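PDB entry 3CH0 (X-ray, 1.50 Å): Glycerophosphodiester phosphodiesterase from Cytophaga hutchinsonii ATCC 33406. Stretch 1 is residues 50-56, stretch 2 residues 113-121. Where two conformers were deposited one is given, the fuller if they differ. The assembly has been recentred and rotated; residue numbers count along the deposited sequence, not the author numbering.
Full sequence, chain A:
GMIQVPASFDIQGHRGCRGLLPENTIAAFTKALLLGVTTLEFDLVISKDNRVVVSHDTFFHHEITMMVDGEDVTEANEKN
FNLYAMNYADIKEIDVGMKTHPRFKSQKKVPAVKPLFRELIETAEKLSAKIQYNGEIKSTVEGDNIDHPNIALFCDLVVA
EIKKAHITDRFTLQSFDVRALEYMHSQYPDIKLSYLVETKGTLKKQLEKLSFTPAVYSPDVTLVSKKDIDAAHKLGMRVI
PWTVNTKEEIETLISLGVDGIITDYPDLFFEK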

# COMPACT_ATOMS: atom_id res chain seq x y z
N ASN A 50 -4.43 -7.89 -18.00
CA ASN A 50 -3.61 -8.60 -17.04
C ASN A 50 -2.26 -7.94 -16.73
O ASN A 50 -1.29 -8.62 -16.38
N ARG A 51 -2.20 -6.61 -16.82
CA ARG A 51 -1.04 -5.92 -16.28
C ARG A 51 -1.35 -5.46 -14.87
O ARG A 51 -2.50 -5.12 -14.53
N VAL A 52 -0.31 -5.51 -14.05
CA VAL A 52 -0.39 -5.11 -12.65
C VAL A 52 -0.19 -3.59 -12.61
O VAL A 52 0.87 -3.10 -13.04
N VAL A 53 -1.23 -2.88 -12.17
CA VAL A 53 -1.29 -1.44 -12.11
C VAL A 53 -1.25 -0.98 -10.66
O VAL A 53 -1.89 -1.60 -9.77
N VAL A 54 -0.49 0.08 -10.39
CA VAL A 54 -0.45 0.67 -9.05
C VAL A 54 -1.64 1.59 -8.86
O VAL A 54 -1.79 2.57 -9.59
N SER A 55 -2.58 1.21 -7.98
CA SER A 55 -3.81 1.93 -7.79
C SER A 55 -4.48 1.48 -6.50
O SER A 55 -4.56 0.29 -6.24
N HIS A 56 -4.97 2.44 -5.72
CA HIS A 56 -5.68 2.11 -4.47
C HIS A 56 -6.99 1.40 -4.71
O HIS A 56 -7.43 0.56 -3.90
N VAL A 113 -0.15 9.89 -13.94
CA VAL A 113 -1.00 8.79 -14.32
C VAL A 113 -0.74 7.61 -13.42
O VAL A 113 0.22 7.59 -12.68
N LYS A 114 -1.63 6.62 -13.48
CA LYS A 114 -1.41 5.36 -12.75
C LYS A 114 -0.37 4.53 -13.45
O LYS A 114 -0.57 4.15 -14.64
N PRO A 115 0.77 4.26 -12.78
CA PRO A 115 1.86 3.51 -13.42
C PRO A 115 1.67 2.00 -13.31
O PRO A 115 0.97 1.50 -12.44
N LEU A 116 2.39 1.26 -14.15
CA LEU A 116 2.54 -0.14 -13.96
C LEU A 116 3.42 -0.40 -12.72
O LEU A 116 4.42 0.32 -12.40
N PHE A 117 3.12 -1.51 -12.06
CA PHE A 117 3.94 -2.03 -11.00
C PHE A 117 5.41 -2.18 -11.46
O PHE A 117 6.36 -1.83 -10.78
N ARG A 118 5.58 -2.71 -12.68
CA ARG A 118 6.91 -2.88 -13.25
C ARG A 118 7.67 -1.54 -13.30
O ARG A 118 8.87 -1.54 -13.06
N GLU A 119 7.02 -0.43 -13.63
CA GLU A 119 7.72 0.85 -13.69
C GLU A 119 8.13 1.29 -12.31
O GLU A 119 9.25 1.74 -12.09
N LEU A 120 7.20 1.18 -11.37
CA LEU A 120 7.51 1.47 -9.99
C LEU A 120 8.79 0.73 -9.56
O LEU A 120 9.74 1.32 -9.05
N ILE A 121 8.84 -0.58 -9.83
CA ILE A 121 10.02 -1.38 -9.45
C ILE A 121 11.30 -0.86 -10.16
O ILE A 121 12.36 -0.69 -9.52

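Two nearly straight backbone hydrogen bonds fix the register of the two stretches. V54 N donates to P115 O at 2.9 Å, and F117 N donates to V52 O, also at 2.9 Å. Together they bracket a single beta bridge between V53 and L116, after which the second stretch turns into its helix. P115 suits its place because the bridge asks only for its carbonyl; a proline nitrogen has no hydrogen to give. The carbonyl of V52 does further work: water 1 donates to V52 O at 2.8 Å and accepts from R118 N at 3.0 Å, so the water ties an amide in the first turn of the helix back to the strand.

The side-chain hydrogen bond across the stretches runs from K114 NZ to S55 OG, 2.8 Å. K114 points toward the strand, and its rotamer (m, t, t, m) keeps the middle of the chain extended before the last torsion bends the amine to the serine, whose chi1 is t. A long lysine can span this gap; near its root, K114 CB lies 4.0 Å from V53 CG1.

Packing centres on V54, which points toward the second stretch with chi1 t. Its CB meets P115 CG at 4.0 Å, while CG2 reaches F117 CA at 3.7 Å and L120 CD2 at 4.0 Å. A compact, branched side chain fits this buried site, touching both the proline ring and the start of the helix. L120 points back toward the strand with chi1 t and chi2 p. V52, set sideways and also t, places CG1 3.6 Å from F117 CB; the phenylalanine, chi1 t, leaves sideways and carries the end of its ring away from the strand. V53 points away, yet its CG1 still reaches K114 CB, alongside its backbone contacts with P115 and L116.

Toward the more exposed margin, L116 (m, t) occupies the N-cap position. Its CA-to-CB bond is directed away overall, but the end of the side chain comes nearer, and CD2 packs 3.6 Å from R51 CB and over one face of the R51 guanidinium. R51 (m, m, m) folds around this leucine; the flat face of a guanidinium can lie against carbon because its hydrogens point outward in the plane. Its NH2 then lies over one face of the R118 guanidinium, 3.3 Å from R118 CZ. R51 NH2 and R118 NE, 3.4 Å apart, are both donors, so they form no hydrogen bond, and they bring like charges close together; R118 NE and NH2 are satisfied elsewhere in the structure.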

# COMPACT_ATOMS: atom_id res chain seq x y z
CB ASN A 50 -3.42 -10.09 -17.45
CG ASN A 50 -4.64 -10.95 -17.16
OD1 ASN A 50 -5.59 -10.51 -16.55
ND2 ASN A 50 -4.61 -12.18 -17.67
CB ARG A 51 -0.61 -4.73 -17.13
CG ARG A 51 -0.25 -5.08 -18.60
CD ARG A 51 0.85 -6.15 -18.75
NE ARG A 51 2.02 -6.04 -17.87
CZ ARG A 51 3.10 -5.28 -18.09
NH1 ARG A 51 3.19 -4.51 -19.17
NH2 ARG A 51 4.10 -5.30 -17.22
CB VAL A 52 0.63 -5.82 -11.76
CG1 VAL A 52 0.44 -5.42 -10.26
CG2 VAL A 52 0.54 -7.34 -11.89
CB VAL A 53 -2.58 -0.95 -12.76
CG1 VAL A 53 -2.69 0.62 -12.77
CG2 VAL A 53 -2.73 -1.48 -14.22
CB VAL A 54 0.86 1.44 -8.76
CG1 VAL A 54 0.97 1.83 -7.26
CG2 VAL A 54 2.08 0.62 -9.14
CB SER A 55 -4.77 1.62 -8.95
OG SER A 55 -5.93 2.42 -8.83
CB HIS A 56 -5.95 3.38 -3.65
CG HIS A 56 -6.65 3.10 -2.37
ND1 HIS A 56 -8.01 3.24 -2.22
CD2 HIS A 56 -6.19 2.55 -1.22
CE1 HIS A 56 -8.34 2.85 -0.99
NE2 HIS A 56 -7.25 2.41 -0.38
CB VAL A 113 -0.85 8.43 -15.82
CG1 VAL A 113 -1.13 9.71 -16.67
CG2 VAL A 113 0.54 7.82 -16.11
CB LYS A 114 -2.72 4.57 -12.68
CG LYS A 114 -3.83 5.28 -11.94
CD LYS A 114 -5.07 4.40 -11.80
CE LYS A 114 -6.17 5.02 -11.00
NZ LYS A 114 -5.98 5.08 -9.55
CB PRO A 115 3.09 3.96 -12.63
CG PRO A 115 2.51 4.13 -11.20
CD PRO A 115 1.11 4.63 -11.38
CB LEU A 116 3.22 -0.77 -15.17
CG LEU A 116 2.43 -0.73 -16.46
CD1 LEU A 116 3.34 -1.02 -17.65
CD2 LEU A 116 1.29 -1.73 -16.42
CB PHE A 117 3.37 -3.39 -10.54
CG PHE A 117 4.07 -4.08 -9.38
CD1 PHE A 117 4.67 -3.44 -8.33
CD2 PHE A 117 4.03 -5.48 -9.33
CE1 PHE A 117 5.24 -4.18 -7.28
CE2 PHE A 117 4.56 -6.21 -8.27
CZ PHE A 117 5.19 -5.55 -7.27
CB ARG A 118 6.82 -3.51 -14.64
CG ARG A 118 8.19 -3.93 -15.19
CD ARG A 118 7.97 -4.57 -16.53
NE ARG A 118 7.36 -5.89 -16.37
CZ ARG A 118 7.04 -6.70 -17.37
NH1 ARG A 118 7.31 -6.39 -18.65
NH2 ARG A 118 6.47 -7.86 -17.09
CB GLU A 119 6.89 1.94 -14.34
CG GLU A 119 7.67 3.26 -14.44
CD GLU A 119 6.94 4.37 -15.16
OE1 GLU A 119 5.75 4.19 -15.50
OE2 GLU A 119 7.58 5.44 -15.37
CB LEU A 120 6.32 1.11 -9.08
CG LEU A 120 6.67 0.82 -7.61
CD1 LEU A 120 7.42 1.95 -6.92
CD2 LEU A 120 5.38 0.49 -6.86
CB ILE A 121 9.84 -2.86 -9.78
CG1 ILE A 121 8.70 -3.48 -8.96
CG2 ILE A 121 11.15 -3.65 -9.45
CD1 ILE A 121 8.19 -4.85 -9.51
O HOH W 1 3.33 -4.15 -13.96